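Proline dehydrogenase (Bradyrhizobium japonicum USDA 110, PDB 3HAZ) is a bifunctional flavoenzyme thought to oxidise proline to glutamate in two steps, using FAD for the first and NAD for the second. Local coordinates at residues E173-E176 / Q177-R181; A253-M256 / V257-P261; G140-G143 / R144-R148; M78-A81 / E82-R86. One frame throughout, in Å; residues are numbered along the deposited sequence.

How the contacts relate
Along the chain the order is contact 4, contact 3, contact 1, contact 2, and each lies within a single helix or at its end. Contacts 4 and 3, on helices 71-85 and 140-149, both belong to the DNA-binding domain of proline dehydrogenase; their centres are 17 Å apart and their nearest atoms about 4 Å. Contact 1 follows the short strand 170-172, which pairs with barrel strand 440-448, and contact 2 sits on an outer barrel helix, 252-272. The centres of contacts 1 and 2 are 29 Å apart. Contacts 1 and 4, 16 Å apart between centres, touch at Arg181 and Arg86, where like charges come close. Contacts 2 and 3 are farthest apart, 47 Å between centres, on opposite sides of the chain's centre.

Contact 1 (E173-E176 / Q177-R181); sequences ETIE and QALER
Gln177 reaches back along the chain to Glu173, and its amide oxygen takes the backbone N-H there: Glu173 N to Gln177 OE1 is 3.0 Å, with an N-H...O angle of 168°. Although straight at the hydrogen, the bond arrives from above the amide plane rather than within it. The extended side chain, with CG opposite the backbone N (chi1 171°), carries the amide this far. A water molecule donates to the same OE1 at 2.8 Å and more weakly to Glu173 OE2, so it links the two side chains, whose carboxylate and amide planes are turned 66° apart.

Thr174 is the N-cap of helix 175-182. Its OG1 accepts a long, weak bond from Gln177 N (3.4 Å) and donates to Glu176 OE1 at 3.1 Å, meeting that oxygen nearly along its C-O axis. Threonine suits the cap because one hydroxyl can do both, and the bend at chi2 of Glu176 brings the carboxylate back to it.

Ile175 begins the apolar side. Its CG1 lies 3.8 Å from Leu179 CD1 one turn on, the two chains crossing at a slant. Both branched residues then pack on helix 204-223 and strand 193-196, so the helix, which comes just before strand 193-196, is laid against the proline dehydrogenase barrel.

The chemistry thus divides the first turn in two: polar groups serve the backbone on the exposed side, aliphatic ones fill the barrel side, and the acid Glu176 at the amino end would probably interact favourably with the helix dipole.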
loop_
_atom_site.group_PDB
_atom_site.type_symbol
_atom_site.label_atom_id
_atom_site.label_comp_id
_atom_site.label_asym_id
_atom_site.label_seq_id
_atom_site.Cartn_x
_atom_site.Cartn_y
_atom_site.Cartn_z
ATOM N N GLU A 173 29.693 -53.867 -7.987
ATOM C CA GLU A 173 29.083 -54.378 -6.767
ATOM C C GLU A 173 30.091 -54.387 -5.621
ATOM O O GLU A 173 29.726 -54.216 -4.458
ATOM C CB GLU A 173 28.521 -55.780 -6.990
ATOM C CG GLU A 173 27.294 -55.811 -7.881
ATOM C CD GLU A 173 26.545 -57.129 -7.793
ATOM O OE1 GLU A 173 26.764 -57.880 -6.816
ATOM O OE2 GLU A 173 25.734 -57.409 -8.701
ATOM N N THR A 174 31.356 -54.585 -5.967
ATOM C CA THR A 174 32.445 -54.549 -5.004
ATOM C C THR A 174 33.529 -53.648 -5.576
ATOM O O THR A 174 33.487 -53.302 -6.755
ATOM C CB THR A 174 33.060 -55.948 -4.789
ATOM O OG1 THR A 174 33.603 -56.432 -6.027
ATOM C CG2 THR A 174 32.017 -56.937 -4.254
ATOM N N ILE A 175 34.507 -53.279 -4.757
ATOM C CA ILE A 175 35.575 -52.406 -5.233
ATOM C C ILE A 175 36.359 -53.112 -6.347
ATOM O O ILE A 175 36.716 -52.492 -7.353
ATOM C CB ILE A 175 36.499 -51.904 -4.071
ATOM C CG1 ILE A 175 37.437 -50.787 -4.544
ATOM C CG2 ILE A 175 37.332 -53.039 -3.498
ATOM C CD1 ILE A 175 36.734 -49.604 -5.203
ATOM N N GLU A 176 36.590 -54.416 -6.190
ATOM C CA GLU A 176 37.336 -55.188 -7.192
ATOM C C GLU A 176 36.707 -55.074 -8.574
ATOM O O GLU A 176 37.407 -54.970 -9.579
ATOM C CB GLU A 176 37.440 -56.675 -6.807
ATOM C CG GLU A 176 38.267 -56.960 -5.569
ATOM C CD GLU A 176 37.464 -56.805 -4.287
ATOM O OE1 GLU A 176 36.236 -56.580 -4.373
ATOM O OE2 GLU A 176 38.060 -56.907 -3.192
ATOM N N GLN A 177 35.380 -55.108 -8.620
ATOM C CA GLN A 177 34.667 -55.064 -9.889
ATOM C C GLN A 177 34.811 -53.675 -10.507
ATOM O O GLN A 177 35.057 -53.537 -11.704
ATOM C CB GLN A 177 33.195 -55.412 -9.665
ATOM C CG GLN A 177 32.277 -55.202 -10.866
ATOM C CD GLN A 177 30.951 -55.948 -10.700
ATOM O OE1 GLN A 177 29.888 -55.333 -10.541
ATOM N NE2 GLN A 177 31.018 -57.285 -10.702
ATOM N N ALA A 178 34.661 -52.649 -9.674
ATOM C CA ALA A 178 34.828 -51.271 -10.121
ATOM C C ALA A 178 36.221 -51.061 -10.700
ATOM O O ALA A 178 36.366 -50.519 -11.787
ATOM C CB ALA A 178 34.586 -50.303 -8.970
ATOM N N LEU A 179 37.234 -51.498 -9.959
ATOM C CA LEU A 179 38.626 -51.331 -10.356
ATOM C C LEU A 179 38.951 -52.068 -11.653
ATOM O O LEU A 179 39.662 -51.542 -12.508
ATOM C CB LEU A 179 39.560 -51.795 -9.231
ATOM C CG LEU A 179 39.597 -50.886 -8.002
ATOM C CD1 LEU A 179 40.351 -51.565 -6.868
ATOM C CD2 LEU A 179 40.214 -49.505 -8.344
ATOM N N GLU A 180 38.441 -53.287 -11.796
ATOM C CA GLU A 180 38.647 -54.034 -13.034
ATOM C C GLU A 180 37.995 -53.297 -14.205
ATOM O O GLU A 180 38.559 -53.212 -15.301
ATOM C CB GLU A 180 38.094 -55.465 -12.920
ATOM C CG GLU A 180 38.481 -56.369 -14.086
ATOM C CD GLU A 180 39.986 -56.573 -14.205
ATOM O OE1 GLU A 180 40.690 -56.551 -13.168
ATOM O OE2 GLU A 180 40.463 -56.746 -15.344
ATOM N N ARG A 181 36.810 -52.748 -13.964
ATOM C CA ARG A 181 36.086 -52.046 -15.013
ATOM C C ARG A 181 36.791 -50.756 -15.415
ATOM O O ARG A 181 36.695 -50.319 -16.561
ATOM C CB ARG A 181 34.653 -51.738 -14.580
ATOM C CG ARG A 181 33.756 -51.311 -15.731
ATOM C CD ARG A 181 32.458 -50.686 -15.240
ATOM N NE ARG A 181 31.866 -51.436 -14.135
ATOM C CZ ARG A 181 31.258 -52.612 -14.262
ATOM N NH1 ARG A 181 30.742 -53.210 -13.195
ATOM N NH2 ARG A 181 31.165 -53.190 -15.452
HETATM O O HOH W 1 27.111 -55.342 -10.881
#

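Contact 2 (A253-M256 / V257-P261); sequences ARVM and VELVP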
loop_
_atom_site.group_PDB
_atom_site.type_symbol
_atom_site.label_atom_id
_atom_site.label_comp_id
_atom_site.label_asym_id
_atom_site.label_seq_id
_atom_site.Cartn_x
_atom_site.Cartn_y
_atom_site.Cartn_z
ATOM N N ALA A 253 39.728 -38.265 21.345
ATOM C CA ALA A 253 40.736 -39.112 21.982
ATOM C C ALA A 253 40.909 -40.445 21.257
ATOM O O ALA A 253 42.028 -40.825 20.918
ATOM C CB ALA A 253 40.427 -39.333 23.463
ATOM N N ARG A 254 39.812 -41.153 21.009
ATOM C CA ARG A 254 39.917 -42.444 20.334
ATOM C C ARG A 254 40.281 -42.292 18.852
ATOM O O ARG A 254 40.967 -43.143 18.294
ATOM C CB ARG A 254 38.638 -43.265 20.499
ATOM C CG ARG A 254 37.443 -42.713 19.740
ATOM C CD ARG A 254 36.280 -43.688 19.788
ATOM N NE ARG A 254 36.512 -44.848 18.935
ATOM C CZ ARG A 254 35.548 -45.630 18.463
ATOM N NH1 ARG A 254 35.846 -46.664 17.684
ATOM N NH2 ARG A 254 34.280 -45.375 18.768
ATOM N N VAL A 255 39.823 -41.204 18.227
ATOM C CA VAL A 255 40.151 -40.923 16.828
ATOM C C VAL A 255 41.665 -40.795 16.602
ATOM O O VAL A 255 42.212 -41.384 15.674
ATOM C CB VAL A 255 39.422 -39.656 16.304
ATOM C CG1 VAL A 255 39.966 -39.232 14.927
ATOM C CG2 VAL A 255 37.923 -39.906 16.221
ATOM N N MET A 256 42.340 -40.041 17.463
ATOM C CA MET A 256 43.771 -39.813 17.305
ATOM C C MET A 256 44.561 -41.105 17.455
ATOM O O MET A 256 45.633 -41.269 16.872
ATOM C CB MET A 256 44.263 -38.780 18.317
ATOM C CG MET A 256 43.641 -37.407 18.132
ATOM S SD MET A 256 43.932 -36.760 16.479
ATOM C CE MET A 256 45.727 -36.745 16.465
ATOM N N VAL A 257 44.012 -42.027 18.232
ATOM C CA VAL A 257 44.689 -43.278 18.535
ATOM C C VAL A 257 44.389 -44.361 17.483
ATOM O O VAL A 257 45.233 -45.220 17.192
ATOM C CB VAL A 257 44.297 -43.737 19.964
ATOM C CG1 VAL A 257 44.328 -45.229 20.090
ATOM C CG2 VAL A 257 45.193 -43.065 21.005
ATOM N N GLU A 258 43.196 -44.301 16.894
ATOM C CA GLU A 258 42.753 -45.337 15.959
ATOM C C GLU A 258 42.898 -44.948 14.488
ATOM O O GLU A 258 43.312 -45.763 13.663
ATOM C CB GLU A 258 41.299 -45.735 16.247
ATOM C CG GLU A 258 41.106 -46.367 17.621
ATOM C CD GLU A 258 39.650 -46.662 17.946
ATOM O OE1 GLU A 258 38.774 -45.839 17.604
ATOM O OE2 GLU A 258 39.382 -47.717 18.560
ATOM N N LEU A 259 42.553 -43.708 14.161
ATOM C CA LEU A 259 42.494 -43.277 12.766
ATOM C C LEU A 259 43.881 -43.017 12.151
ATOM O O LEU A 259 44.161 -43.428 11.025
ATOM C CB LEU A 259 41.590 -42.047 12.635
ATOM C CG LEU A 259 41.506 -41.372 11.262
ATOM C CD1 LEU A 259 41.335 -42.397 10.154
ATOM C CD2 LEU A 259 40.380 -40.340 11.239
ATOM N N VAL A 260 44.746 -42.345 12.898
ATOM C CA VAL A 260 46.076 -41.999 12.398
ATOM C C VAL A 260 46.874 -43.183 11.827
ATOM O O VAL A 260 47.418 -43.082 10.726
ATOM C CB VAL A 260 46.904 -41.242 13.464
ATOM C CG1 VAL A 260 48.345 -41.062 12.998
ATOM C CG2 VAL A 260 46.258 -39.895 13.770
ATOM N N PRO A 261 46.956 -44.303 12.562
ATOM C CA PRO A 261 47.734 -45.408 11.990
ATOM C C PRO A 261 47.117 -45.903 10.691
ATOM O O PRO A 261 47.838 -46.340 9.796
ATOM C CB PRO A 261 47.654 -46.503 13.068
ATOM C CG PRO A 261 47.273 -45.781 14.333
ATOM C CD PRO A 261 46.431 -44.622 13.902
#
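Arg254 and Glu258 come together through contrasting torsions. Arg254 places CG between its backbone N and carbonyl carbon (chi1 70°) and bends again at chi3, carrying the guanidinium out from the flank of the helix, whereas Glu258 holds CG opposite its carbonyl carbon (chi1 -64°) and runs extended back to meet it. The result is an i to i+4 salt bridge on helix 252-272, part of the connection between the parallel neighbouring strands 235-238 and 276-279 of the proline dehydrogenase barrel.

The grip is side-on, with two nitrogens on one oxygen: Arg254 NE to Glu258 OE1 is 2.8 Å and Arg254 NH1 to the same OE1 is 3.0 Å. OE1 lies close to the guanidinium plane, but the carboxylate is rotated 64° against it. NH1 approaches on the syn lone pair; NE comes to the syn side from out of the carboxylate plane. OE1 is also hydrogen-bonded to His244, and NH1 forms a second salt bridge with Glu820, in the aldehyde dehydrogenase part of the chain. Arginine suits this place because it has several N-H groups for two acids. A leucine here would remove them all and is likely to leave both Glu258 and Glu820 without their positive mate.

On the inner side, Val255 and Leu259 lie side by side and point the same way, Val255 CG1 being 3.9 Å from Leu259 CD2; compact aliphatic chains fit against Val293 and helix 240-243. Next to them the doubly bent Met256 turns its methyl forward along the helix, so that CE stands 4.2 Å from Val260 CG2.

Contact 3 (G140-G143 / R144-R148); sequences GTIG and RLVKR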
loop_
_atom_site.group_PDB
_atom_site.type_symbol
_atom_site.label_atom_id
_atom_site.label_comp_id
_atom_site.label_asym_id
_atom_site.label_seq_id
_atom_site.Cartn_x
_atom_site.Cartn_y
_atom_site.Cartn_z
ATOM N N GLY A 140 4.572 -42.506 -7.440
ATOM C CA GLY A 140 6.000 -42.657 -7.246
ATOM C C GLY A 140 6.742 -41.570 -7.995
ATOM O O GLY A 140 6.136 -40.777 -8.716
ATOM N N THR A 141 8.055 -41.521 -7.820
ATOM C CA THR A 141 8.862 -40.505 -8.485
ATOM C C THR A 141 8.799 -40.688 -9.999
ATOM O O THR A 141 8.744 -39.718 -10.754
ATOM C CB THR A 141 10.319 -40.585 -8.036
ATOM O OG1 THR A 141 10.371 -40.523 -6.607
ATOM C CG2 THR A 141 11.141 -39.433 -8.650
ATOM N N ILE A 142 8.803 -41.947 -10.428
ATOM C CA ILE A 142 8.759 -42.287 -11.840
ATOM C C ILE A 142 7.365 -42.068 -12.417
ATOM O O ILE A 142 7.224 -41.534 -13.508
ATOM C CB ILE A 142 9.197 -43.749 -12.070
ATOM C CG1 ILE A 142 10.620 -43.953 -11.553
ATOM C CG2 ILE A 142 9.103 -44.121 -13.548
ATOM C CD1 ILE A 142 11.081 -45.412 -11.618
ATOM N N GLY A 143 6.336 -42.480 -11.681
ATOM C CA GLY A 143 4.973 -42.292 -12.141
ATOM C C GLY A 143 4.640 -40.818 -12.276
ATOM O O GLY A 143 3.994 -40.399 -13.237
ATOM N N ARG A 144 5.085 -40.017 -11.313
ATOM C CA ARG A 144 4.838 -38.581 -11.377
ATOM C C ARG A 144 5.567 -37.981 -12.580
ATOM O O ARG A 144 5.043 -37.104 -13.265
ATOM C CB ARG A 144 5.246 -37.890 -10.075
ATOM C CG ARG A 144 4.262 -38.108 -8.923
ATOM C CD ARG A 144 4.633 -37.260 -7.703
ATOM N NE ARG A 144 3.664 -37.400 -6.620
ATOM C CZ ARG A 144 3.596 -36.598 -5.561
ATOM N NH1 ARG A 144 2.681 -36.808 -4.628
ATOM N NH2 ARG A 144 4.441 -35.584 -5.431
ATOM N N LEU A 145 6.771 -38.478 -12.839
ATOM C CA LEU A 145 7.547 -38.061 -13.998
ATOM C C LEU A 145 6.823 -38.435 -15.291
ATOM O O LEU A 145 6.787 -37.657 -16.245
ATOM C CB LEU A 145 8.921 -38.720 -13.955
ATOM C CG LEU A 145 10.099 -37.992 -14.591
ATOM C CD1 LEU A 145 10.093 -36.519 -14.221
ATOM C CD2 LEU A 145 11.389 -38.659 -14.139
ATOM N N VAL A 146 6.232 -39.625 -15.307
ATOM C CA VAL A 146 5.526 -40.116 -16.486
ATOM C C VAL A 146 4.289 -39.268 -16.770
ATOM O O VAL A 146 4.017 -38.910 -17.911
ATOM C CB VAL A 146 5.124 -41.607 -16.331
ATOM C CG1 VAL A 146 4.045 -41.985 -17.338
ATOM C CG2 VAL A 146 6.347 -42.502 -16.493
ATOM N N LYS A 147 3.544 -38.946 -15.720
ATOM C CA LYS A 147 2.373 -38.097 -15.853
ATOM C C LYS A 147 2.756 -36.727 -16.428
ATOM O O LYS A 147 2.035 -36.170 -17.254
ATOM C CB LYS A 147 1.662 -37.963 -14.500
ATOM C CG LYS A 147 0.429 -37.065 -14.502
ATOM C CD LYS A 147 -0.353 -37.216 -13.196
ATOM C CE LYS A 147 -1.534 -36.255 -13.113
ATOM N NZ LYS A 147 -1.134 -34.880 -12.670
ATOM N N ARG A 148 3.907 -36.206 -16.017
ATOM C CA ARG A 148 4.315 -34.866 -16.419
ATOM C C ARG A 148 4.928 -34.810 -17.819
ATOM O O ARG A 148 4.582 -33.941 -18.614
ATOM C CB ARG A 148 5.291 -34.267 -15.407
ATOM C CG ARG A 148 5.425 -32.763 -15.543
ATOM C CD ARG A 148 6.299 -32.158 -14.458
ATOM N NE ARG A 148 7.722 -32.324 -14.741
ATOM C CZ ARG A 148 8.543 -33.076 -14.018
ATOM N NH1 ARG A 148 9.826 -33.169 -14.351
ATOM N NH2 ARG A 148 8.078 -33.730 -12.960
#
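The flat groups that meet between Gly140 and Arg144 are peptide units: Arg144 N donates to Gly140 O at 2.9 Å, tilted 29° from the carbonyl plane, while Arg144 CB and CG crowd the same oxygen. One residue on, Leu145 N reaches Thr141 O at 3.1 Å from above its carbonyl plane. The Arg144 guanidinium is carried clear by a chain extended from CG to NE, and its NH1 makes salt bridges with Asp926 and Glu929.

These bonds belong to helix 140-149, in the DNA-binding domain of proline dehydrogenase. Asp926 and Glu929 lie on helix 925-934 of the aldehyde dehydrogenase part, so Arg144, long and able to bind two acids, ties two distant parts of the chain together. Gly140 N also bonds to Asp926. Gly140 has a phi of 82°, and any CB there would press on the preceding carbonyl oxygen.

Beta-branched Ile142 and Val146 form part of the buried side, with Leu145 beside them on helices 71-85 and 151-168. Val146 CG2 packs 3.3 Å from Ile142 O and 4.3 Å from Ile142 CG2; both side chains continue onto helix 106-115. Thr141 gives its hydroxyl to a hydrogen bond with Glu110.

Contact 4 (M78-A81 / E82-R86); sequences MVLA and EALLR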
loop_
_atom_site.group_PDB
_atom_site.type_symbol
_atom_site.label_atom_id
_atom_site.label_comp_id
_atom_site.label_asym_id
_atom_site.label_seq_id
_atom_site.Cartn_x
_atom_site.Cartn_y
_atom_site.Cartn_z
ATOM N N MET A 78 19.006 -41.855 -12.461
ATOM C CA MET A 78 20.397 -42.304 -12.431
ATOM C C MET A 78 20.545 -43.644 -11.713
ATOM O O MET A 78 21.374 -44.476 -12.085
ATOM C CB MET A 78 21.284 -41.240 -11.775
ATOM C CG MET A 78 21.436 -39.971 -12.624
ATOM S SD MET A 78 22.404 -38.691 -11.798
ATOM C CE MET A 78 24.069 -39.162 -12.263
ATOM N N VAL A 79 19.738 -43.842 -10.677
ATOM C CA VAL A 79 19.718 -45.107 -9.961
ATOM C C VAL A 79 19.156 -46.203 -10.857
ATOM O O VAL A 79 19.719 -47.290 -10.950
ATOM C CB VAL A 79 18.884 -45.009 -8.665
ATOM C CG1 VAL A 79 18.597 -46.403 -8.093
ATOM C CG2 VAL A 79 19.604 -44.146 -7.643
ATOM N N LEU A 80 18.037 -45.917 -11.511
ATOM C CA LEU A 80 17.453 -46.873 -12.438
ATOM C C LEU A 80 18.450 -47.165 -13.568
ATOM O O LEU A 80 18.605 -48.309 -13.993
ATOM C CB LEU A 80 16.142 -46.327 -13.007
ATOM C CG LEU A 80 15.461 -47.188 -14.070
ATOM C CD1 LEU A 80 15.205 -48.601 -13.537
ATOM C CD2 LEU A 80 14.166 -46.546 -14.541
ATOM N N ALA A 81 19.128 -46.122 -14.045
ATOM C CA ALA A 81 20.134 -46.270 -15.097
ATOM C C ALA A 81 21.229 -47.260 -14.700
ATOM O O ALA A 81 21.572 -48.146 -15.479
ATOM C CB ALA A 81 20.737 -44.912 -15.479
ATOM N N GLU A 82 21.766 -47.132 -13.486
ATOM C CA GLU A 82 22.835 -48.040 -13.058
ATOM C C GLU A 82 22.360 -49.495 -12.978
ATOM O O GLU A 82 23.045 -50.403 -13.447
ATOM C CB GLU A 82 23.460 -47.594 -11.730
ATOM C CG GLU A 82 24.588 -48.510 -11.230
ATOM C CD GLU A 82 25.773 -48.573 -12.187
ATOM O OE1 GLU A 82 25.807 -47.771 -13.140
ATOM O OE2 GLU A 82 26.677 -49.413 -11.990
ATOM N N ALA A 83 21.192 -49.716 -12.383
ATOM C CA ALA A 83 20.596 -51.049 -12.355
ATOM C C ALA A 83 20.486 -51.608 -13.766
ATOM O O ALA A 83 20.861 -52.750 -14.014
ATOM C CB ALA A 83 19.216 -51.010 -11.693
ATOM N N LEU A 84 19.973 -50.800 -14.693
ATOM C CA LEU A 84 19.820 -51.238 -16.082
ATOM C C LEU A 84 21.158 -51.522 -16.778
ATOM O O LEU A 84 21.253 -52.425 -17.605
ATOM C CB LEU A 84 18.991 -50.229 -16.884
ATOM C CG LEU A 84 17.503 -50.241 -16.518
ATOM C CD1 LEU A 84 16.788 -48.996 -17.026
ATOM C CD2 LEU A 84 16.837 -51.504 -17.047
ATOM N N LEU A 85 22.191 -50.759 -16.436
ATOM C CA LEU A 85 23.507 -50.970 -17.026
ATOM C C LEU A 85 24.152 -52.259 -16.540
ATOM O O LEU A 85 25.054 -52.794 -17.186
ATOM C CB LEU A 85 24.440 -49.799 -16.716
ATOM C CG LEU A 85 24.248 -48.492 -17.482
ATOM C CD1 LEU A 85 25.150 -47.412 -16.887
ATOM C CD2 LEU A 85 24.534 -48.680 -18.971
ATOM N N ARG A 86 23.708 -52.759 -15.395
ATOM C CA ARG A 86 24.364 -53.918 -14.815
ATOM C C ARG A 86 23.645 -55.217 -15.168
ATOM O O ARG A 86 24.034 -56.287 -14.716
ATOM C CB ARG A 86 24.508 -53.750 -13.302
ATOM C CG ARG A 86 25.201 -52.460 -12.893
ATOM C CD ARG A 86 26.724 -52.551 -12.971
ATOM N NE ARG A 86 27.236 -52.612 -14.340
ATOM C CZ ARG A 86 27.707 -51.570 -15.021
ATOM N NH1 ARG A 86 28.155 -51.742 -16.255
ATOM N NH2 ARG A 86 27.735 -50.360 -14.478
#
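Apolar contact joins Leu80 and Leu84, one turn apart. Leu84 sets CG opposite its carbonyl carbon (chi1 -72°), which lays the branch back along the helix: CD1 comes 3.7 Å from Leu80 CG, and Leu84 CG itself rests 3.4 Å from Leu80 O. An alanine in place of Leu84 would lack this branch and would probably open a gap beside Leu80, leaving that side chain freer to turn. Ala81, small enough for a close approach, faces Ala161 and Met162 of helix 151-168.

Backbone hydrogen bonds run from each residue to the one four behind. Ala83 N to Val79 O is 3.2 Å and almost perfectly straight at 178°; Leu84 N to Leu80 O is shorter, 2.9 Å. They form the last turns of helix 71-85, in the DNA-binding domain of proline dehydrogenase, where it is packed among helices 106-115, 151-168 and 452-463. At its end Arg86 N turns to Ala83 O, with a weak bond to Glu82 O besides.

The salt bridge lies at the end of the helix. Arg86 NH2 donates to Glu82 OE2 at 2.9 Å, the oxygen lying in the guanidinium plane and being met on its syn side from out of the carboxylate plane, while Leu85 CB sits 3.9 Å over one face of the guanidinium. Glu82 is buried, and an acid suits it because OE2 has two partners: Arg86 and His449, from the loop before helix 452-463.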